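Local coordinates for rhodopsin (Todarodes pacificus, PDB 2Z73), which absorbs light through bound 11-cis retinal and, as the chromophore isomerizes to all-trans, activates a G protein that signals to phospholipase C in squid vision, at residues Phe78-Phe83 and Ile114-Phe118; Met121-Thr125 and Pro212-Ile216; Gly169-Gly175 and Thr196-Asn200; Glu180-Asn185 and Gln298-Met302; Ser263-Val267 and Asn311-Tyr315. One frame throughout, in Å; residues are numbered along the deposited sequence.

How the interactions relate
All five contacts tie together the seven-helix bundle. Interactions 1 and 2 share helix 104-138, which meets helix 70-87 at the first and helix 195-224 at the second, their centres about 14 Å apart. Interaction 5 joins helix 246-286 to helix 311-318 and touches both, through Asn311 on Asp80 and Val267 on Ile216, so that the three form one connected set of contacts in the helix bundle. Interactions 3 and 4, centres about 21 Å apart, lie at the extracellular end, where interaction 4 lines the retinal pocket. Along the chain, interaction 1 closes first, interaction 3 is nested within interaction 2, and interaction 4 crosses 2, 3 and 5. The loop covering the chromophore is thereby held at both helix 195-224 and helix 294-306.

Interaction 1. Residues Phe78-Phe83 and Ile114-Phe118; sequences FSDFTF and IGGIF. With RET (retinal), chain D; PLM (palmitic acid), chain E.
Phe118 enters helix 70-87 as a knob in a hole formed by Phe78, Ser79, Thr82 and Phe83. Its CG is anti to the carbonyl carbon (chi1 -71°), which directs the ring at the neighbouring helix. Thr82 covers one face, CB standing 4.0 Å from the ring centroid in a CH-pi contact, while CG2 of the same threonine approaches Phe118 CE1 to 3.6 Å nearer the rim. Ser79 comes in at the ring edge, OG 3.4 Å from Phe118 CD2; the hydroxyl is also near the Phe118 carbonyl, but at a poor angle, and bonds instead to Ser122 a turn further on. The helices are transmembrane helices 2 and 3 of the opsin bundle, running antiparallel with axes 9.3 Å apart, and Asp80 is the aspartate of the LAxxD signature of class A receptors. A water donates to both Asp80 OD2 and Phe118 O, bridging the helices. Phe83 swings its ring edge to the glycine backbone: CE1 lies 3.2 Å from Gly115 O. On its far side that turn meets the chromophore, Gly116 CA being 3.5 Å from RET C19, where a CB would collide. Phe78, extended with CG anti to the backbone N (chi1 180°), offers its edge to Phe118 and its CE1 to a palmitic acid chain, 3.6 Å from PLM CB.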
# COMPACT_ATOMS: atom_id res chain seq x y z
N PHE A 78 -3.08 -8.20 -3.15
CA PHE A 78 -3.19 -9.34 -2.25
C PHE A 78 -2.85 -8.83 -0.85
O PHE A 78 -3.51 -9.18 0.14
CB PHE A 78 -2.20 -10.45 -2.63
CG PHE A 78 -2.27 -11.66 -1.73
CD1 PHE A 78 -2.96 -12.79 -2.13
CD2 PHE A 78 -1.69 -11.64 -0.47
CE1 PHE A 78 -3.07 -13.89 -1.28
CE2 PHE A 78 -1.80 -12.73 0.39
CZ PHE A 78 -2.49 -13.86 -0.02
N SER A 79 -1.82 -8.01 -0.80
CA SER A 79 -1.36 -7.41 0.43
C SER A 79 -2.48 -6.61 1.07
O SER A 79 -2.83 -6.83 2.23
CB SER A 79 -0.18 -6.48 0.13
OG SER A 79 0.34 -5.89 1.30
N ASP A 80 -3.05 -5.69 0.32
CA ASP A 80 -4.12 -4.85 0.82
C ASP A 80 -5.38 -5.65 1.12
O ASP A 80 -6.15 -5.33 2.04
CB ASP A 80 -4.40 -3.73 -0.17
CG ASP A 80 -3.23 -2.80 -0.32
OD1 ASP A 80 -3.20 -1.99 -1.28
OD2 ASP A 80 -2.33 -2.86 0.54
N PHE A 81 -5.60 -6.71 0.34
CA PHE A 81 -6.75 -7.55 0.58
C PHE A 81 -6.68 -8.16 1.98
O PHE A 81 -7.59 -7.99 2.79
CB PHE A 81 -6.82 -8.70 -0.44
CG PHE A 81 -7.97 -9.63 -0.19
CD1 PHE A 81 -9.24 -9.33 -0.66
CD2 PHE A 81 -7.79 -10.79 0.57
CE1 PHE A 81 -10.31 -10.15 -0.36
CE2 PHE A 81 -8.86 -11.62 0.87
CZ PHE A 81 -10.12 -11.30 0.41
N THR A 82 -5.57 -8.85 2.25
CA THR A 82 -5.34 -9.52 3.52
C THR A 82 -5.35 -8.55 4.70
O THR A 82 -5.80 -8.89 5.78
CB THR A 82 -3.98 -10.28 3.54
OG1 THR A 82 -3.78 -10.95 2.29
CG2 THR A 82 -3.95 -11.32 4.65
N PHE A 83 -4.82 -7.35 4.49
CA PHE A 83 -4.80 -6.36 5.56
C PHE A 83 -6.24 -6.04 5.96
O PHE A 83 -6.63 -6.13 7.12
CB PHE A 83 -4.14 -5.07 5.08
CG PHE A 83 -3.84 -4.10 6.18
CD1 PHE A 83 -2.56 -4.04 6.73
CD2 PHE A 83 -4.83 -3.26 6.68
CE1 PHE A 83 -2.27 -3.16 7.76
CE2 PHE A 83 -4.56 -2.38 7.71
CZ PHE A 83 -3.27 -2.33 8.26
N ILE A 114 0.24 -9.59 11.06
CA ILE A 114 -0.31 -9.53 9.73
C ILE A 114 -0.44 -8.09 9.28
O ILE A 114 -0.22 -7.75 8.11
CB ILE A 114 -1.70 -10.20 9.68
CG1 ILE A 114 -1.54 -11.71 9.77
CG2 ILE A 114 -2.43 -9.80 8.41
CD1 ILE A 114 -0.83 -12.33 8.58
N GLY A 115 -0.80 -7.23 10.23
CA GLY A 115 -0.95 -5.82 9.92
C GLY A 115 0.39 -5.25 9.51
O GLY A 115 0.50 -4.51 8.52
N GLY A 116 1.43 -5.60 10.26
CA GLY A 116 2.74 -5.09 9.96
C GLY A 116 3.36 -5.68 8.71
O GLY A 116 3.93 -4.96 7.89
N ILE A 117 3.24 -6.99 8.59
CA ILE A 117 3.80 -7.73 7.47
C ILE A 117 3.30 -7.22 6.13
O ILE A 117 4.07 -7.13 5.19
CB ILE A 117 3.50 -9.24 7.61
CG1 ILE A 117 4.32 -10.05 6.60
CG2 ILE A 117 2.04 -9.50 7.37
CD1 ILE A 117 4.18 -11.55 6.77
N PHE A 118 2.02 -6.87 6.05
CA PHE A 118 1.47 -6.38 4.78
C PHE A 118 1.56 -4.88 4.63
O PHE A 118 1.37 -4.35 3.53
CB PHE A 118 0.04 -6.87 4.58
CG PHE A 118 -0.04 -8.33 4.30
CD1 PHE A 118 -0.45 -9.23 5.28
CD2 PHE A 118 0.39 -8.82 3.08
CE1 PHE A 118 -0.43 -10.60 5.05
CE2 PHE A 118 0.42 -10.19 2.83
CZ PHE A 118 0.01 -11.08 3.83
C1 RET D . 5.55 2.11 10.89
C2 RET D . 5.73 3.39 10.02
C3 RET D . 4.74 3.55 8.88
C4 RET D . 4.65 2.29 7.99
C5 RET D . 4.50 1.00 8.80
C6 RET D . 4.89 0.90 10.11
C7 RET D . 4.72 -0.39 10.91
C8 RET D . 3.48 -0.89 11.36
C9 RET D . 3.12 -2.12 12.07
C10 RET D . 1.81 -2.23 12.30
C11 RET D . 1.02 -3.29 12.89
C12 RET D . -0.33 -3.33 13.09
C13 RET D . -1.46 -2.34 12.92
C14 RET D . -2.75 -2.73 13.13
C15 RET D . -3.90 -1.83 13.00
C16 RET D . 6.90 1.70 11.47
C17 RET D . 4.69 2.55 12.12
C18 RET D . 3.86 -0.07 7.95
C19 RET D . 4.18 -3.14 12.44
C20 RET D . -1.07 -0.90 12.51
C1 PLM E . -6.85 -18.42 -10.78
O2 PLM E . -7.93 -18.96 -10.99
C2 PLM E . -6.82 -16.94 -10.37
C3 PLM E . -6.20 -16.70 -8.99
C4 PLM E . -7.19 -15.98 -8.08
C5 PLM E . -6.53 -15.48 -6.83
C6 PLM E . -7.54 -14.78 -5.96
C7 PLM E . -7.07 -14.74 -4.52
C8 PLM E . -8.09 -14.05 -3.59
C9 PLM E . -7.45 -13.61 -2.27
CA PLM E . -7.60 -14.65 -1.18
CB PLM E . -6.48 -14.51 -0.17
CC PLM E . -6.81 -15.24 1.12
CD PLM E . -5.68 -15.10 2.12
CE PLM E . -6.23 -14.74 3.48
CF PLM E . -5.93 -15.79 4.53
CG PLM E . -6.48 -15.39 5.89
O HOH W 1 -1.46 -3.34 3.52

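Interaction 2. Residues Met121-Thr125 and Pro212-Ile216; sequences MSIMT and PILII
The ring of Pro212 is the bump of this contact, and Ile123 and Met124 form the hollow that receives it. Met124 wraps one flank: with CG anti to the backbone N (chi1 -167°) the chain then bends twice, bringing the methyl across the proline at about a right angle, CE 3.5 Å from Pro212 CB and 3.7 Å from Pro212 CD. Ile123 closes the other part of the hollow, its CD1 lying 4.1 Å from Pro212 CG. One turn further along, the fit is looser. Ile215 CD1 rests 4.2 Å from the Met124 sulfur SD, and Ile216 extends CD1 to 4.5 Å from Ile123 CG2.

The two segments run nearly parallel, 26° apart, with axes 9.4 Å from each other, and the CA atoms of Met124 and Pro212 come within 5.3 Å. Because the proline nitrogen cannot bond to the preceding turn, helix 195-224 is kinked just where its ring is gripped. Phe270 of helix 246-286 packs on Ile123 as well. Proline on transmembrane helix 5, isoleucine on helix 3 and phenylalanine on helix 6 together correspond to the P-I-F motif in the core of class A G-protein-coupled receptors.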
# COMPACT_ATOMS: atom_id res chain seq x y z
N MET A 121 4.82 -4.69 3.25
CA MET A 121 4.75 -5.24 1.91
C MET A 121 4.16 -4.28 0.89
O MET A 121 4.61 -4.23 -0.24
CB MET A 121 3.94 -6.54 1.90
CG MET A 121 4.17 -7.38 0.65
SD MET A 121 3.66 -9.12 0.84
CE MET A 121 2.16 -9.13 -0.08
N SER A 122 3.16 -3.51 1.29
CA SER A 122 2.58 -2.58 0.34
C SER A 122 3.56 -1.50 -0.15
O SER A 122 3.56 -1.17 -1.34
CB SER A 122 1.31 -1.96 0.92
OG SER A 122 0.26 -2.90 0.88
N ILE A 123 4.39 -0.96 0.73
CA ILE A 123 5.37 0.05 0.31
C ILE A 123 6.53 -0.57 -0.44
O ILE A 123 7.00 -0.02 -1.43
CB ILE A 123 5.98 0.83 1.49
CG1 ILE A 123 5.58 0.17 2.81
CG2 ILE A 123 5.58 2.29 1.41
CD1 ILE A 123 6.33 0.70 4.01
N MET A 124 7.00 -1.72 0.02
CA MET A 124 8.12 -2.37 -0.67
C MET A 124 7.68 -2.81 -2.06
O MET A 124 8.48 -2.81 -3.01
CB MET A 124 8.64 -3.56 0.13
CG MET A 124 9.97 -4.07 -0.37
SD MET A 124 11.17 -2.73 -0.64
CE MET A 124 11.86 -2.53 0.97
N THR A 125 6.42 -3.20 -2.20
CA THR A 125 5.92 -3.61 -3.50
C THR A 125 5.93 -2.35 -4.34
O THR A 125 6.35 -2.37 -5.49
CB THR A 125 4.47 -4.16 -3.44
OG1 THR A 125 4.44 -5.34 -2.64
CG2 THR A 125 3.98 -4.50 -4.84
N PRO A 212 12.29 1.34 1.82
CA PRO A 212 11.58 1.42 0.54
C PRO A 212 11.33 2.86 0.10
O PRO A 212 11.20 3.16 -1.08
CB PRO A 212 10.29 0.64 0.80
CG PRO A 212 10.09 0.80 2.28
CD PRO A 212 11.48 0.60 2.81
N ILE A 213 11.25 3.76 1.07
CA ILE A 213 11.05 5.16 0.76
C ILE A 213 12.23 5.67 -0.07
O ILE A 213 12.05 6.33 -1.09
CB ILE A 213 10.92 6.01 2.03
CG1 ILE A 213 9.59 5.69 2.72
CG2 ILE A 213 11.05 7.47 1.68
CD1 ILE A 213 9.22 6.61 3.87
N LEU A 214 13.44 5.34 0.37
CA LEU A 214 14.64 5.76 -0.34
C LEU A 214 14.60 5.24 -1.77
O LEU A 214 14.90 5.98 -2.72
CB LEU A 214 15.89 5.24 0.38
CG LEU A 214 16.15 5.87 1.75
CD1 LEU A 214 17.30 5.13 2.44
CD2 LEU A 214 16.49 7.34 1.58
N ILE A 215 14.24 3.98 -1.93
CA ILE A 215 14.14 3.39 -3.26
C ILE A 215 13.14 4.21 -4.06
O ILE A 215 13.40 4.59 -5.20
CB ILE A 215 13.66 1.93 -3.18
CG1 ILE A 215 14.70 1.09 -2.44
CG2 ILE A 215 13.46 1.37 -4.57
CD1 ILE A 215 14.29 -0.37 -2.27
N ILE A 216 11.99 4.49 -3.46
CA ILE A 216 10.97 5.28 -4.12
C ILE A 216 11.55 6.61 -4.62
O ILE A 216 11.66 6.82 -5.82
CB ILE A 216 9.77 5.55 -3.17
CG1 ILE A 216 8.99 4.26 -2.95
CG2 ILE A 216 8.87 6.63 -3.75
CD1 ILE A 216 8.07 4.30 -1.75

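Interaction 3. Residues Gly169-Gly175 and Thr196-Asn200; sequences GPIFGWG and TTRSN
At the extracellular end of transmembrane helix 4, the chain turns into the second extracellular loop and lays Trp174 against Ser199 and Asn200 at the start of transmembrane helix 5. The indole N-H points straight at the serine: NE1 to Ser199 OG is 2.8 Å, 162° at the hydrogen, and OG lies almost in the ring plane. Ser199 OG in turn donates to Thr196 O at 2.6 Å, its place between the backbone N and carbonyl carbon (chi1 52°) keeping it close to its own helix.

Trp174 is the centre of an inverse gamma turn; with CG anti to the backbone N (chi1 -176°) its indole lies over Asn200. Asn200 CB makes a CH-pi contact 3.7 Å from the centroid of the five-membered ring, and ND2 lies above the indole too. A lysine in place of Trp174 would probably leave Ser199 OG without its indole donor and Asn200 without the flat surface that covers it. Thr196 CG2 borders the ring edge, 3.7 Å from Trp174 CD1. On the helix 4 side, Pro170 CG lies 3.3 Å from Asn200 OD1, and a water accepts from Gly169 N at 2.8 Å and from Asn200 ND2 at 3.3 Å.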
# COMPACT_ATOMS: atom_id res chain seq x y z
N GLY A 169 9.83 -9.88 14.20
CA GLY A 169 10.57 -9.67 15.43
C GLY A 169 9.75 -9.95 16.67
O GLY A 169 10.04 -10.88 17.42
N PRO A 170 8.69 -9.16 16.91
CA PRO A 170 7.84 -9.34 18.08
C PRO A 170 7.32 -10.77 18.27
O PRO A 170 6.94 -11.16 19.38
CB PRO A 170 6.72 -8.35 17.84
CG PRO A 170 7.43 -7.24 17.14
CD PRO A 170 8.23 -8.01 16.12
N ILE A 171 7.30 -11.55 17.19
CA ILE A 171 6.83 -12.92 17.28
C ILE A 171 7.83 -13.73 18.09
O ILE A 171 7.46 -14.72 18.74
CB ILE A 171 6.66 -13.55 15.89
CG1 ILE A 171 5.54 -12.84 15.14
CG2 ILE A 171 6.40 -15.05 16.01
CD1 ILE A 171 4.19 -12.93 15.82
N PHE A 172 9.09 -13.31 18.07
CA PHE A 172 10.12 -14.03 18.80
C PHE A 172 10.70 -13.31 20.01
O PHE A 172 11.75 -13.69 20.52
CB PHE A 172 11.25 -14.42 17.84
CG PHE A 172 10.85 -15.48 16.86
CD1 PHE A 172 10.31 -16.69 17.31
CD2 PHE A 172 11.01 -15.28 15.49
CE1 PHE A 172 9.93 -17.68 16.41
CE2 PHE A 172 10.64 -16.27 14.58
CZ PHE A 172 10.10 -17.47 15.05
N GLY A 173 10.00 -12.29 20.49
CA GLY A 173 10.47 -11.57 21.66
C GLY A 173 11.11 -10.23 21.38
O GLY A 173 11.10 -9.33 22.22
N TRP A 174 11.69 -10.09 20.19
CA TRP A 174 12.33 -8.84 19.81
C TRP A 174 11.23 -7.82 19.51
O TRP A 174 11.04 -7.39 18.37
CB TRP A 174 13.20 -9.08 18.59
CG TRP A 174 14.00 -7.91 18.15
CD1 TRP A 174 14.43 -6.87 18.93
CD2 TRP A 174 14.52 -7.68 16.84
NE1 TRP A 174 15.20 -6.01 18.18
CE2 TRP A 174 15.27 -6.49 16.89
CE3 TRP A 174 14.44 -8.38 15.63
CZ2 TRP A 174 15.93 -5.97 15.77
CZ3 TRP A 174 15.10 -7.87 14.52
CH2 TRP A 174 15.84 -6.67 14.60
N GLY A 175 10.50 -7.46 20.56
CA GLY A 175 9.41 -6.52 20.44
C GLY A 175 8.14 -7.25 20.85
O GLY A 175 8.21 -8.36 21.38
N THR A 196 15.61 -4.02 23.90
CA THR A 196 15.01 -4.92 22.93
C THR A 196 13.90 -4.26 22.12
O THR A 196 13.99 -4.17 20.90
CB THR A 196 14.40 -6.16 23.63
OG1 THR A 196 15.41 -6.78 24.45
CG2 THR A 196 13.90 -7.17 22.60
N THR A 197 12.86 -3.80 22.80
CA THR A 197 11.73 -3.16 22.14
C THR A 197 12.13 -1.99 21.26
O THR A 197 11.65 -1.86 20.12
CB THR A 197 10.69 -2.65 23.15
OG1 THR A 197 10.31 -3.72 24.04
CG2 THR A 197 9.46 -2.14 22.41
N ARG A 198 13.00 -1.13 21.77
CA ARG A 198 13.43 0.05 21.03
C ARG A 198 14.21 -0.26 19.77
O ARG A 198 14.07 0.45 18.77
CB ARG A 198 14.26 0.97 21.94
CG ARG A 198 14.74 2.24 21.27
CD ARG A 198 15.23 3.26 22.29
NE ARG A 198 14.12 3.93 22.96
CZ ARG A 198 14.27 4.85 23.91
NH1 ARG A 198 15.49 5.20 24.30
NH2 ARG A 198 13.21 5.43 24.45
N SER A 199 15.03 -1.31 19.80
CA SER A 199 15.81 -1.68 18.62
C SER A 199 14.88 -2.20 17.53
O SER A 199 15.05 -1.89 16.34
CB SER A 199 16.85 -2.76 18.97
OG SER A 199 16.27 -3.86 19.63
N ASN A 200 13.88 -2.98 17.92
CA ASN A 200 12.92 -3.51 16.97
C ASN A 200 12.12 -2.37 16.35
O ASN A 200 11.83 -2.39 15.16
CB ASN A 200 11.99 -4.51 17.64
CG ASN A 200 11.08 -5.20 16.64
OD1 ASN A 200 9.87 -5.00 16.65
ND2 ASN A 200 11.67 -6.02 15.77
O HOH W 2 11.18 -7.75 13.06

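Interaction 4. Residues Glu180-Asn185 and Gln298-Met302; sequences EGVLCN and QLPVM
Gln298 pushes its amide into the loop 180-185 and is gripped there from two sides. Its carbonyl oxygen OE1 accepts the backbone N-H of Val182 at 2.9 Å, with the donor in the carbonyl plane, while the amide nitrogen NE2 donates to Asn185 OD1 at 3.1 Å. The two amide planes stand nearly perpendicular (88°). NE2 is tilted out of the asparagine carbonyl plane, whereas OD1 lies close to the plane of the glutamine amide. A water adds a further link to this grip, donating to Asn185 OD1 and Gln298 OE1 and accepting from Cys184 N. A bend at chi2 (59°) turns the glutamine end toward the loop. Packing is tight here: Val182 CG2 is 3.1 Å from Gln298 OE1, and Gly181 CA is 3.5 Å from the same oxygen, where any CB would clash. An alanine in place of Gln298 would probably leave the Val182 N-H without its acceptor, take the amide donor from Asn185 OD1 and open a gap beside the turn.

The Val301 side is looser, though still buried, and rests on a lone van der Waals contact, CG2 3.4 Å from Glu180 OE2. That oxygen also accepts from Asn185 ND2 at 3.2 Å on its anti lone pair, while OE1 of Glu180 bonds to the hydroxyls of Tyr277 and Tyr190. Glu180 to Leu183 form a type II' beta turn, closed by Leu183 N to Glu180 O. It belongs to the hairpin of strands 177-179 and 186-188 that lids the retinal pocket of opsins; Asn185 and Val301 both line that pocket.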
# COMPACT_ATOMS: atom_id res chain seq x y z
N GLU A 180 -3.76 -1.68 21.93
CA GLU A 180 -3.45 -0.26 21.95
C GLU A 180 -4.75 0.52 22.06
O GLU A 180 -5.84 -0.06 22.04
CB GLU A 180 -2.68 0.15 20.68
CG GLU A 180 -3.54 0.28 19.42
CD GLU A 180 -2.71 0.71 18.22
OE1 GLU A 180 -1.78 1.51 18.42
OE2 GLU A 180 -3.01 0.26 17.08
N GLY A 181 -4.63 1.84 22.19
CA GLY A 181 -5.80 2.70 22.29
C GLY A 181 -6.97 2.18 23.11
O GLY A 181 -6.82 1.93 24.31
N VAL A 182 -8.12 2.02 22.48
CA VAL A 182 -9.30 1.54 23.19
C VAL A 182 -9.27 0.04 23.45
O VAL A 182 -10.24 -0.54 23.94
CB VAL A 182 -10.58 1.90 22.44
CG1 VAL A 182 -10.75 3.41 22.39
CG2 VAL A 182 -10.53 1.33 21.04
N LEU A 183 -8.15 -0.59 23.09
CA LEU A 183 -7.96 -2.01 23.33
C LEU A 183 -8.86 -2.97 22.54
O LEU A 183 -9.31 -3.97 23.09
CB LEU A 183 -8.14 -2.26 24.82
CG LEU A 183 -7.40 -1.24 25.68
CD1 LEU A 183 -7.63 -1.53 27.16
CD2 LEU A 183 -5.91 -1.30 25.34
N CYS A 184 -9.13 -2.67 21.28
CA CYS A 184 -9.98 -3.53 20.46
C CYS A 184 -9.31 -3.91 19.15
O CYS A 184 -9.96 -4.34 18.21
CB CYS A 184 -11.34 -2.89 20.20
SG CYS A 184 -12.40 -2.99 21.65
N ASN A 185 -8.01 -3.71 19.11
CA ASN A 185 -7.23 -4.11 17.95
C ASN A 185 -5.82 -4.21 18.48
O ASN A 185 -5.53 -3.74 19.58
CB ASN A 185 -7.36 -3.11 16.78
CG ASN A 185 -6.55 -1.86 16.97
OD1 ASN A 185 -7.04 -0.87 17.52
ND2 ASN A 185 -5.30 -1.89 16.52
N GLN A 298 -5.77 5.83 18.68
CA GLN A 298 -6.87 5.25 17.91
C GLN A 298 -7.20 5.92 16.57
O GLN A 298 -7.04 5.31 15.52
CB GLN A 298 -8.13 5.18 18.77
CG GLN A 298 -9.04 4.02 18.37
CD GLN A 298 -8.34 2.68 18.48
OE1 GLN A 298 -7.98 2.25 19.58
NE2 GLN A 298 -8.13 2.01 17.34
N LEU A 299 -7.67 7.16 16.60
CA LEU A 299 -8.05 7.87 15.37
C LEU A 299 -7.00 7.83 14.26
O LEU A 299 -7.35 7.69 13.09
CB LEU A 299 -8.42 9.32 15.69
CG LEU A 299 -9.91 9.57 15.97
CD1 LEU A 299 -10.41 8.68 17.09
CD2 LEU A 299 -10.11 11.03 16.32
N PRO A 300 -5.71 7.98 14.61
CA PRO A 300 -4.69 7.94 13.57
C PRO A 300 -4.42 6.52 13.06
O PRO A 300 -3.93 6.35 11.94
CB PRO A 300 -3.48 8.55 14.25
CG PRO A 300 -4.09 9.50 15.20
CD PRO A 300 -5.19 8.67 15.80
N VAL A 301 -4.72 5.51 13.87
CA VAL A 301 -4.50 4.13 13.43
C VAL A 301 -5.60 3.73 12.45
O VAL A 301 -5.36 2.99 11.51
CB VAL A 301 -4.46 3.11 14.61
CG1 VAL A 301 -5.86 2.78 15.07
CG2 VAL A 301 -3.74 1.83 14.17
N MET A 302 -6.82 4.22 12.68
CA MET A 302 -7.93 3.92 11.77
C MET A 302 -7.59 4.48 10.39
O MET A 302 -7.76 3.81 9.37
CB MET A 302 -9.22 4.56 12.28
CG MET A 302 -9.61 4.12 13.67
SD MET A 302 -9.44 2.33 13.86
CE MET A 302 -11.16 1.84 13.80
O HOH W 3 -8.49 -0.76 19.53

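Interaction 5. Residues Ser263-Val267 and Asn311-Tyr315; sequences SIVIV and NPMIY. With TWT (docosane), chain G.
Apolar packing carries most of the contact, and Ile266 is at its centre. Its CG2 branch meets Ile314 CD1 at 3.7 Å, and the same methyl lies 4.4 Å from Tyr315 CE2, approaching that ring obliquely. The longer CG1 branch carries CD1 to 4.1 Å from Tyr315 OH. Val265, on the surface, adds a lighter touch, CG1 to Ile314 CG2 at 4.2 Å. Ile314 thus lies across both residues of helix 246-286, its two branches shared between them.

The polar group on the interface is Asn311, whose OD1 lies 3.5 Å from Ile266 CB, the side chains crossing at about a right angle; its CG stands anti to the carbonyl carbon (chi1 -57°). The asparagine side chain also packs on Leu76 and Asp80 of helix 70-87. Within the helix, Tyr315 N bonds to Asn311 O at 2.7 Å.

Lipid contacts fall on the far side, where Pro312 O lies 3.5 Å from docosane C1 and Met313 touches a palmitic acid.

The segments run roughly antiparallel, 148° apart, with axes 10.2 Å from each other, the CA atoms of Ile266 and Asn311 being the nearest pair. Asn311, Pro312 and Tyr315 spell out the NPxxY motif of transmembrane helix 7, which here packs against the cytoplasmic half of transmembrane helix 6, as in other class A receptors.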
# COMPACT_ATOMS: atom_id res chain seq x y z
N SER A 263 1.45 5.45 -9.81
CA SER A 263 2.32 4.89 -8.78
C SER A 263 2.59 5.88 -7.67
O SER A 263 2.58 5.52 -6.49
CB SER A 263 3.66 4.49 -9.39
OG SER A 263 3.48 3.59 -10.46
N ILE A 264 2.85 7.12 -8.05
CA ILE A 264 3.15 8.17 -7.10
C ILE A 264 1.94 8.51 -6.25
O ILE A 264 2.07 8.73 -5.04
CB ILE A 264 3.66 9.44 -7.83
CG1 ILE A 264 5.19 9.37 -7.94
CG2 ILE A 264 3.23 10.71 -7.08
CD1 ILE A 264 5.80 10.51 -8.74
N VAL A 265 0.76 8.53 -6.85
CA VAL A 265 -0.42 8.85 -6.05
C VAL A 265 -0.69 7.79 -4.98
O VAL A 265 -1.03 8.13 -3.85
CB VAL A 265 -1.69 9.01 -6.92
CG1 VAL A 265 -2.88 9.36 -6.04
CG2 VAL A 265 -1.47 10.08 -7.96
N ILE A 266 -0.53 6.52 -5.32
CA ILE A 266 -0.78 5.46 -4.36
C ILE A 266 0.29 5.47 -3.28
O ILE A 266 0.03 5.11 -2.12
CB ILE A 266 -0.86 4.07 -5.04
CG1 ILE A 266 0.47 3.70 -5.70
CG2 ILE A 266 -1.98 4.07 -6.09
CD1 ILE A 266 0.45 2.33 -6.40
N VAL A 267 1.50 5.90 -3.65
CA VAL A 267 2.59 6.01 -2.68
C VAL A 267 2.24 7.17 -1.74
O VAL A 267 2.35 7.06 -0.52
CB VAL A 267 3.94 6.28 -3.37
CG1 VAL A 267 4.96 6.80 -2.37
CG2 VAL A 267 4.46 5.01 -3.98
N ASN A 311 -5.93 2.09 -3.21
CA ASN A 311 -5.42 1.85 -4.54
C ASN A 311 -6.49 1.44 -5.55
O ASN A 311 -6.57 2.02 -6.63
CB ASN A 311 -4.31 0.80 -4.51
CG ASN A 311 -3.18 1.18 -3.58
OD1 ASN A 311 -3.12 2.31 -3.10
ND2 ASN A 311 -2.27 0.24 -3.32
N PRO A 312 -7.32 0.44 -5.23
CA PRO A 312 -8.35 0.04 -6.18
C PRO A 312 -9.20 1.22 -6.67
O PRO A 312 -9.45 1.37 -7.87
CB PRO A 312 -9.15 -1.00 -5.41
CG PRO A 312 -8.09 -1.65 -4.58
CD PRO A 312 -7.33 -0.45 -4.05
N MET A 313 -9.65 2.06 -5.75
CA MET A 313 -10.45 3.21 -6.15
C MET A 313 -9.60 4.18 -6.97
O MET A 313 -10.08 4.79 -7.93
CB MET A 313 -11.04 3.90 -4.92
CG MET A 313 -11.82 2.95 -4.02
SD MET A 313 -12.81 3.73 -2.72
CE MET A 313 -11.61 3.88 -1.39
N ILE A 314 -8.33 4.33 -6.61
CA ILE A 314 -7.45 5.23 -7.36
C ILE A 314 -7.34 4.71 -8.80
O ILE A 314 -7.49 5.47 -9.76
CB ILE A 314 -6.03 5.28 -6.72
CG1 ILE A 314 -6.12 5.86 -5.30
CG2 ILE A 314 -5.11 6.16 -7.54
CD1 ILE A 314 -4.80 5.83 -4.54
N TYR A 315 -7.10 3.40 -8.93
CA TYR A 315 -6.98 2.75 -10.23
C TYR A 315 -8.23 2.97 -11.08
O TYR A 315 -8.15 3.29 -12.26
CB TYR A 315 -6.81 1.24 -10.06
CG TYR A 315 -5.56 0.78 -9.34
CD1 TYR A 315 -5.61 -0.32 -8.48
CD2 TYR A 315 -4.33 1.38 -9.57
CE1 TYR A 315 -4.47 -0.81 -7.87
CE2 TYR A 315 -3.17 0.89 -8.96
CZ TYR A 315 -3.25 -0.21 -8.11
OH TYR A 315 -2.12 -0.70 -7.52
C1 TWT G . -12.17 -0.84 -7.97
C2 TWT G . -13.40 -0.21 -7.35
C3 TWT G . -13.58 -0.80 -5.97
C4 TWT G . -14.81 -0.24 -5.24
C5 TWT G . -14.83 -0.92 -3.88
C6 TWT G . -16.21 -1.42 -3.49
C7 TWT G . -16.12 -2.95 -3.36
C8 TWT G . -17.34 -3.57 -4.03
C9 TWT G . -18.13 -4.49 -3.08
C10 TWT G . -19.23 -3.61 -2.51
C11 TWT G . -20.64 -3.81 -3.07
C12 TWT G . -21.44 -3.20 -1.94
C13 TWT G . -22.96 -3.16 -2.03
C14 TWT G . -23.25 -3.15 -0.54
C15 TWT G . -24.63 -3.52 -0.03
C16 TWT G . -24.41 -3.25 1.46
C17 TWT G . -25.58 -2.82 2.26
C18 TWT G . -25.35 -3.58 3.57
C19 TWT G . -26.41 -3.34 4.63
C20 TWT G . -25.96 -4.19 5.82
C21 TWT G . -26.93 -4.06 6.98
C22 TWT G . -26.42 -4.93 8.13